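Local coordinates for D-alanyl-D-alanine carboxypeptidase DacB2 (Mycobacterium tuberculosis H37Rv, PDB 4RYE), which probably trims the terminal D-alanine from peptidoglycan stem peptides, and shows D,D-carboxypeptidase activity on a synthetic pentapeptide in vitro, at residues A[49-53]-A[136-142]; A[230-234]-A[249-254]; A[6-10]-A[263-267]. All coordinates share one frame; numbering follows the deposited sequence.

In the fold
From the N terminus, residues 6-10 come first and wait almost the whole chain for their partner, 263-267. Interaction 3 therefore closes a loop of some 250 residues that encloses the other two contacts. Within that loop, interaction 1 closes when 136-142 returns to the start of helix 50-60, and only later does interaction 2 fold helix 246-259 back on strand 228-237, so these two lie in series and nothing crosses. Interaction 1 ties the active-site helix to a loop of the helical region through a buried contact. Interactions 2 and 3, centres about 15 Å apart, belong to the main sheet: one covers it with a helix, the other brings the chain ends together beside its edge.

Interaction 1 (A[49-53]-A[136-142]); sequences IKVLL and THATTPS
Ile49 spreads its three outer carbons along the loop 136-142. CD1 reaches the methyl CG2 of Thr136 at 3.9 Å, the two side chains sliding past each other in opposite directions, while CG1 lies against CB of Ala138. Its other branch, CG2, sits between the backbone N and the carbonyl carbon (chi1 of CG1 -147°) and is thereby turned onto the main chain at Pro141 and Ser142. A beta-branched residue suits this place because it fills two directions at once. Threonine suits the far end, since its methyl meets Ile49 and its hydroxyl bonds Asp157. One turn on, Leu53 brings CD2 obliquely to the CB corner of Pro141, at 4.1 Å, and to 3.6 Å from Pro141 O, a buried carbonyl for which the model offers no polar partner.

Beside this apolar patch runs Lys50, proton acceptor by similarity. Its chain is extended as far as CE and then bends at chi4 (80°), which carries NZ to 2.9 Å from Ser142 O. NZ approaches in the carbonyl plane on a lone pair, with a C=O...N angle of 133°. NZ also bonds Ser47 OG, the inferred acyl-ester nucleophile, and Asn104 OD1, and weakly Ser102 OG, an arrangement consistent with the SxxK and SxN motifs of penicillin-binding proteins. Because the acceptor from the loop is a main-chain oxygen, its position depends on the fold of 136-142 rather than on a flexible side chain, which is consistent with a part for this loop in positioning the lysine.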
loop_
_atom_site.group_PDB
_atom_site.type_symbol
_atom_site.label_atom_id
_atom_site.label_comp_id
_atom_site.label_asym_id
_atom_site.label_seq_id
_atom_site.Cartn_x
_atom_site.Cartn_y
_atom_site.Cartn_z
ATOM N N ILE A 49 3.049 -4.133 -0.121
ATOM C CA ILE A 49 3.696 -4.506 -1.374
ATOM C C ILE A 49 2.675 -4.735 -2.495
ATOM O O ILE A 49 3.034 -4.733 -3.672
ATOM C CB ILE A 49 4.614 -5.743 -1.209
ATOM C CG1 ILE A 49 5.820 -5.663 -2.152
ATOM C CG2 ILE A 49 3.846 -7.031 -1.457
ATOM C CD1 ILE A 49 6.752 -4.501 -1.878
ATOM N N LYS A 50 1.400 -4.906 -2.143
ATOM C CA LYS A 50 0.355 -5.009 -3.171
ATOM C C LYS A 50 0.259 -3.749 -4.032
ATOM O O LYS A 50 -0.215 -3.803 -5.161
ATOM C CB LYS A 50 -1.014 -5.326 -2.549
ATOM C CG LYS A 50 -1.153 -6.752 -1.995
ATOM C CD LYS A 50 -2.541 -6.934 -1.384
ATOM C CE LYS A 50 -2.866 -8.393 -1.077
ATOM N NZ LYS A 50 -2.240 -8.826 0.192
ATOM N N VAL A 51 0.697 -2.612 -3.504
ATOM C CA VAL A 51 0.740 -1.387 -4.305
ATOM C C VAL A 51 1.722 -1.540 -5.468
ATOM O O VAL A 51 1.465 -1.094 -6.595
ATOM C CB VAL A 51 1.140 -0.161 -3.444
ATOM C CG1 VAL A 51 1.220 1.094 -4.305
ATOM C CG2 VAL A 51 0.143 0.046 -2.298
ATOM N N LEU A 52 2.856 -2.165 -5.194
ATOM C CA LEU A 52 3.836 -2.451 -6.230
ATOM C C LEU A 52 3.278 -3.432 -7.269
ATOM O O LEU A 52 3.514 -3.280 -8.463
ATOM C CB LEU A 52 5.109 -3.005 -5.596
ATOM C CG LEU A 52 6.316 -3.189 -6.510
ATOM C CD1 LEU A 52 6.660 -1.859 -7.173
ATOM C CD2 LEU A 52 7.494 -3.735 -5.711
ATOM N N LEU A 53 2.528 -4.435 -6.823
ATOM C CA LEU A 53 1.867 -5.339 -7.771
ATOM C C LEU A 53 0.875 -4.558 -8.631
ATOM O O LEU A 53 0.803 -4.756 -9.842
ATOM C CB LEU A 53 1.141 -6.470 -7.028
ATOM C CG LEU A 53 0.249 -7.366 -7.896
ATOM C CD1 LEU A 53 1.058 -8.080 -8.959
ATOM C CD2 LEU A 53 -0.491 -8.371 -7.015
ATOM N N THR A 136 13.954 -2.241 -1.763
ATOM C CA THR A 136 12.738 -3.040 -1.818
ATOM C C THR A 136 12.942 -4.352 -2.560
ATOM O O THR A 136 13.476 -4.380 -3.659
ATOM C CB THR A 136 11.606 -2.244 -2.453
ATOM O OG1 THR A 136 11.351 -1.103 -1.627
ATOM C CG2 THR A 136 10.336 -3.080 -2.533
ATOM N N HIS A 137 12.498 -5.442 -1.949
ATOM C CA HIS A 137 12.595 -6.748 -2.580
ATOM C C HIS A 137 11.331 -7.525 -2.272
ATOM O O HIS A 137 11.065 -7.854 -1.115
ATOM C CB HIS A 137 13.812 -7.505 -2.040
ATOM C CG HIS A 137 13.976 -8.875 -2.624
ATOM N ND1 HIS A 137 14.309 -9.084 -3.946
ATOM C CD2 HIS A 137 13.841 -10.104 -2.072
ATOM C CE1 HIS A 137 14.379 -10.385 -4.181
ATOM N NE2 HIS A 137 14.099 -11.025 -3.063
ATOM N N ALA A 138 10.541 -7.799 -3.306
ATOM C CA ALA A 138 9.341 -8.619 -3.151
ATOM C C ALA A 138 9.727 -10.083 -3.241
ATOM O O ALA A 138 10.658 -10.438 -3.966
ATOM C CB ALA A 138 8.339 -8.286 -4.228
ATOM N N THR A 139 9.012 -10.931 -2.503
ATOM C CA THR A 139 9.183 -12.373 -2.593
ATOM C C THR A 139 7.878 -13.046 -3.007
ATOM O O THR A 139 7.889 -14.186 -3.466
ATOM C CB THR A 139 9.636 -12.998 -1.263
ATOM O OG1 THR A 139 8.665 -12.712 -0.249
ATOM C CG2 THR A 139 11.008 -12.465 -0.838
ATOM N N THR A 140 6.757 -12.350 -2.815
ATOM C CA THR A 140 5.444 -12.827 -3.275
ATOM C C THR A 140 4.638 -11.652 -3.824
ATOM O O THR A 140 4.889 -10.505 -3.462
ATOM C CB THR A 140 4.603 -13.449 -2.138
ATOM O OG1 THR A 140 4.325 -12.448 -1.149
ATOM C CG2 THR A 140 5.317 -14.644 -1.500
ATOM N N PRO A 141 3.656 -11.932 -4.691
ATOM C CA PRO A 141 2.793 -10.847 -5.177
ATOM C C PRO A 141 1.921 -10.249 -4.077
ATOM O O PRO A 141 1.554 -9.077 -4.170
ATOM C CB PRO A 141 1.903 -11.547 -6.212
ATOM C CG PRO A 141 2.723 -12.736 -6.680
ATOM C CD PRO A 141 3.465 -13.186 -5.450
ATOM N N SER A 142 1.610 -11.032 -3.047
ATOM C CA SER A 142 0.642 -10.607 -2.025
ATOM C C SER A 142 1.268 -9.954 -0.791
ATOM O O SER A 142 0.586 -9.229 -0.058
ATOM C CB SER A 142 -0.186 -11.800 -1.571
ATOM O OG SER A 142 0.636 -12.718 -0.876
#

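Interaction 2 (A[230-234]-A[249-254]); sequences LVIAM and QAATLF
Ile232 leaves the strand with CB directed at the helix and spreads both branches over one face of the Phe254 ring. CG2 lies near CE1 at 3.7 Å, and CG1, between the backbone N and the carbonyl carbon, passes the same distance from CZ. CD1 comes closest to the ring centre, a CH-pi contact 4.0 Å from the centroid and 24° off the normal. The same methyl ends against Ala250 CB, 3.8 Å away; an alanine suits this spot, its methyl meeting both Ile232 CD1 and the SE of Met234.

Strand 230-234 and helix 249-254 run at 141° with their axes 9.4 Å apart: this is the C-terminal helix laid on the central antiparallel sheet, as in the penicillin-binding protein and beta-lactamase fold. Alternate residues Leu230, Ile232 and Met234 face it, while Val231 and Ala233 point to helix 155-166 on the other side.

Leu230 CB touches Phe254 CD1. Met234, present as selenomethionine, lies with SE 3.9 Å from Ala250 CA and CG near Leu253 CD1. Its bend at chi3 (51°) swings CE alongside the extended Gln249, 3.3 Å from OE1, an oxygen already hydrogen-bonded by Ala20 N.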
loop_
_atom_site.group_PDB
_atom_site.type_symbol
_atom_site.label_atom_id
_atom_site.label_comp_id
_atom_site.label_asym_id
_atom_site.label_seq_id
_atom_site.Cartn_x
_atom_site.Cartn_y
_atom_site.Cartn_z
ATOM N N LEU A 230 0.351 15.130 1.044
ATOM C CA LEU A 230 1.376 14.423 1.797
ATOM C C LEU A 230 1.241 12.930 1.604
ATOM O O LEU A 230 0.155 12.421 1.345
ATOM C CB LEU A 230 1.278 14.741 3.294
ATOM C CG LEU A 230 1.505 16.197 3.744
ATOM C CD1 LEU A 230 1.365 16.329 5.261
ATOM C CD2 LEU A 230 2.872 16.728 3.287
ATOM N N VAL A 231 2.355 12.231 1.766
ATOM C CA VAL A 231 2.343 10.789 1.709
ATOM C C VAL A 231 3.135 10.281 2.912
ATOM O O VAL A 231 4.181 10.838 3.260
ATOM C CB VAL A 231 2.901 10.277 0.362
ATOM C CG1 VAL A 231 4.311 10.800 0.116
ATOM C CG2 VAL A 231 2.873 8.754 0.297
ATOM N N ILE A 232 2.613 9.262 3.579
ATOM C CA ILE A 232 3.311 8.726 4.743
ATOM C C ILE A 232 3.407 7.228 4.620
ATOM O O ILE A 232 2.647 6.605 3.874
ATOM C CB ILE A 232 2.589 9.052 6.066
ATOM C CG1 ILE A 232 1.242 8.331 6.128
ATOM C CG2 ILE A 232 2.432 10.557 6.247
ATOM C CD1 ILE A 232 0.527 8.457 7.481
ATOM N N ALA A 233 4.360 6.656 5.344
ATOM C CA ALA A 233 4.435 5.208 5.497
ATOM C C ALA A 233 4.840 4.906 6.923
ATOM O O ALA A 233 5.536 5.696 7.561
ATOM C CB ALA A 233 5.415 4.596 4.503
HETATM N N MSE A 234 4.374 3.776 7.432
HETATM C CA MSE A 234 4.638 3.372 8.798
HETATM C C MSE A 234 4.887 1.873 8.766
HETATM O O MSE A 234 4.144 1.141 8.120
HETATM C CB MSE A 234 3.421 3.693 9.668
HETATM C CG MSE A 234 3.165 5.178 9.826
HETATM SE SE MSE A 234 1.299 5.583 10.277
HETATM C CE MSE A 234 1.070 4.365 11.778
ATOM N N GLN A 249 -2.160 7.282 14.700
ATOM C CA GLN A 249 -0.824 7.782 14.399
ATOM C C GLN A 249 -0.744 8.333 12.978
ATOM O O GLN A 249 -0.029 9.297 12.724
ATOM C CB GLN A 249 0.243 6.700 14.638
ATOM C CG GLN A 249 1.624 7.052 14.082
ATOM C CD GLN A 249 2.730 6.137 14.605
ATOM O OE1 GLN A 249 2.553 4.923 14.721
ATOM N NE2 GLN A 249 3.872 6.725 14.937
ATOM N N ALA A 250 -1.478 7.725 12.051
ATOM C CA ALA A 250 -1.502 8.226 10.683
ATOM C C ALA A 250 -2.114 9.617 10.661
ATOM O O ALA A 250 -1.605 10.511 9.997
ATOM C CB ALA A 250 -2.274 7.280 9.756
ATOM N N ALA A 251 -3.217 9.791 11.377
ATOM C CA ALA A 251 -3.879 11.087 11.415
ATOM C C ALA A 251 -2.970 12.099 12.124
ATOM O O ALA A 251 -2.897 13.264 11.742
ATOM C CB ALA A 251 -5.225 10.974 12.115
ATOM N N THR A 252 -2.280 11.642 13.164
ATOM C CA THR A 252 -1.337 12.493 13.888
ATOM C C THR A 252 -0.187 12.965 12.983
ATOM O O THR A 252 0.197 14.139 13.019
ATOM C CB THR A 252 -0.795 11.773 15.137
ATOM O OG1 THR A 252 -1.822 11.740 16.132
ATOM C CG2 THR A 252 0.420 12.493 15.705
ATOM N N LEU A 253 0.345 12.067 12.161
ATOM C CA LEU A 253 1.433 12.424 11.242
ATOM C C LEU A 253 0.985 13.371 10.139
ATOM O O LEU A 253 1.681 14.338 9.832
ATOM C CB LEU A 253 2.081 11.177 10.640
ATOM C CG LEU A 253 2.999 10.424 11.604
ATOM C CD1 LEU A 253 3.508 9.152 10.956
ATOM C CD2 LEU A 253 4.168 11.320 12.047
ATOM N N PHE A 254 -0.183 13.105 9.558
ATOM C CA PHE A 254 -0.751 14.002 8.553
ATOM C C PHE A 254 -1.013 15.386 9.139
ATOM O O PHE A 254 -0.612 16.401 8.545
ATOM C CB PHE A 254 -2.050 13.409 7.970
ATOM C CG PHE A 254 -1.827 12.372 6.878
ATOM C CD1 PHE A 254 -0.963 12.620 5.811
ATOM C CD2 PHE A 254 -2.500 11.156 6.918
ATOM C CE1 PHE A 254 -0.774 11.664 4.805
ATOM C CE2 PHE A 254 -2.315 10.201 5.930
ATOM C CZ PHE A 254 -1.450 10.452 4.866
#

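Interaction 3 (A[6-10]-A[263-267]); sequences DVQPA and QASVG
Neither 6-10 nor 263-267 forms a regular helix or strand where they touch, but the two extended pieces pass each other in roughly antiparallel directions, with Pro9 and Ser265 closest at 5.8 Å between CA atoms. The contact is by van der Waals packing, mostly of apolar side chains, and two side chains do most of it.

Val266 pushes CG1 into the backbone between Gln8 and Pro9, 3.5 Å from Gln8 C and 3.6 Å from Pro9 N. This branch stands anti to its own carbonyl carbon (chi1 -62°), which places it against the peptide that leads into the proline. Such a peptide has no N-H, so a methyl can lie against its nitrogen without burying a donor. Val7 brings its CG1 to 3.7 Å from CG1 of Val266, the two isopropyl groups crossing at a slant. The proline ring stands about square to Val266: CD faces that CG1 at 3.8 Å, while the CB-CG edge of the ring abuts the methyl of Ala264, each atom 3.8 Å from its CB. A compact methyl fits against this edge, and Ser265, between Ala264 and Val266, turns its CB away.

Gln8 points from this contact to the other side, where NE2 bonds Ser12 OG and Val13 O and OE1 accepts from Ile15 N, bonds that link Gln8 to the next part of the N-terminal loop. The pair lies at the surface beside the sheet: Val7 bonds Gly36 of strand 32-37 through its backbone, Val266 and Gly267 form a classic beta bulge opposite Val33 of the same strand, and Trp256 of helix 246-259 packs on Gln8 and Pro9.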
loop_
_atom_site.group_PDB
_atom_site.type_symbol
_atom_site.label_atom_id
_atom_site.label_comp_id
_atom_site.label_asym_id
_atom_site.label_seq_id
_atom_site.Cartn_x
_atom_site.Cartn_y
_atom_site.Cartn_z
ATOM N N ASP A 6 13.662 10.045 16.010
ATOM C CA ASP A 6 13.128 10.695 14.817
ATOM C C ASP A 6 14.056 11.795 14.325
ATOM O O ASP A 6 14.970 12.220 15.029
ATOM C CB ASP A 6 11.743 11.290 15.094
ATOM N N VAL A 7 13.824 12.235 13.097
ATOM C CA VAL A 7 14.463 13.427 12.574
ATOM C C VAL A 7 13.302 14.302 12.140
ATOM O O VAL A 7 12.445 13.868 11.377
ATOM C CB VAL A 7 15.376 13.113 11.361
ATOM C CG1 VAL A 7 15.915 14.389 10.733
ATOM C CG2 VAL A 7 16.516 12.184 11.765
ATOM N N GLN A 8 13.246 15.516 12.662
ATOM C CA GLN A 8 12.248 16.484 12.223
ATOM C C GLN A 8 12.939 17.846 12.215
ATOM O O GLN A 8 14.022 17.974 12.783
ATOM C CB GLN A 8 11.017 16.456 13.138
ATOM C CG GLN A 8 11.300 16.658 14.609
ATOM C CD GLN A 8 10.030 16.609 15.428
ATOM O OE1 GLN A 8 9.729 15.602 16.075
ATOM N NE2 GLN A 8 9.259 17.689 15.384
ATOM N N PRO A 9 12.346 18.853 11.545
ATOM C CA PRO A 9 13.039 20.150 11.448
ATOM C C PRO A 9 13.184 20.843 12.802
ATOM O O PRO A 9 12.275 20.763 13.627
ATOM C CB PRO A 9 12.114 20.982 10.546
ATOM C CG PRO A 9 11.287 19.962 9.778
ATOM C CD PRO A 9 11.101 18.826 10.754
ATOM N N ALA A 10 14.306 21.527 13.010
ATOM C CA ALA A 10 14.545 22.272 14.239
ATOM C C ALA A 10 13.389 23.229 14.547
ATOM O O ALA A 10 12.939 23.979 13.679
ATOM C CB ALA A 10 15.843 23.043 14.127
ATOM N N GLN A 263 8.245 25.689 4.374
ATOM C CA GLN A 263 9.672 25.756 4.054
ATOM C C GLN A 263 10.533 24.759 4.826
ATOM O O GLN A 263 11.698 24.577 4.498
ATOM C CB GLN A 263 10.218 27.156 4.306
ATOM C CG GLN A 263 10.069 28.116 3.146
ATOM C CD GLN A 263 10.696 29.460 3.453
ATOM O OE1 GLN A 263 11.742 29.812 2.904
ATOM N NE2 GLN A 263 10.069 30.212 4.354
ATOM N N ALA A 264 9.980 24.117 5.851
ATOM C CA ALA A 264 10.795 23.234 6.692
ATOM C C ALA A 264 10.868 21.826 6.123
ATOM O O ALA A 264 9.873 21.300 5.642
ATOM C CB ALA A 264 10.267 23.201 8.118
ATOM N N SER A 265 12.045 21.208 6.195
ATOM C CA SER A 265 12.210 19.838 5.713
ATOM C C SER A 265 13.493 19.218 6.263
ATOM O O SER A 265 14.364 19.926 6.772
ATOM C CB SER A 265 12.258 19.828 4.190
ATOM O OG SER A 265 13.472 20.402 3.744
ATOM N N VAL A 266 13.616 17.897 6.167
ATOM C CA VAL A 266 14.827 17.232 6.649
ATOM C C VAL A 266 15.593 16.537 5.531
ATOM O O VAL A 266 16.719 16.096 5.720
ATOM C CB VAL A 266 14.528 16.237 7.797
ATOM C CG1 VAL A 266 13.941 16.982 8.983
ATOM C CG2 VAL A 266 13.568 15.132 7.338
ATOM N N GLY A 267 14.980 16.446 4.360
ATOM C CA GLY A 267 15.675 15.920 3.201
ATOM C C GLY A 267 14.748 15.777 2.013
ATOM O O GLY A 267 13.755 16.492 1.901
#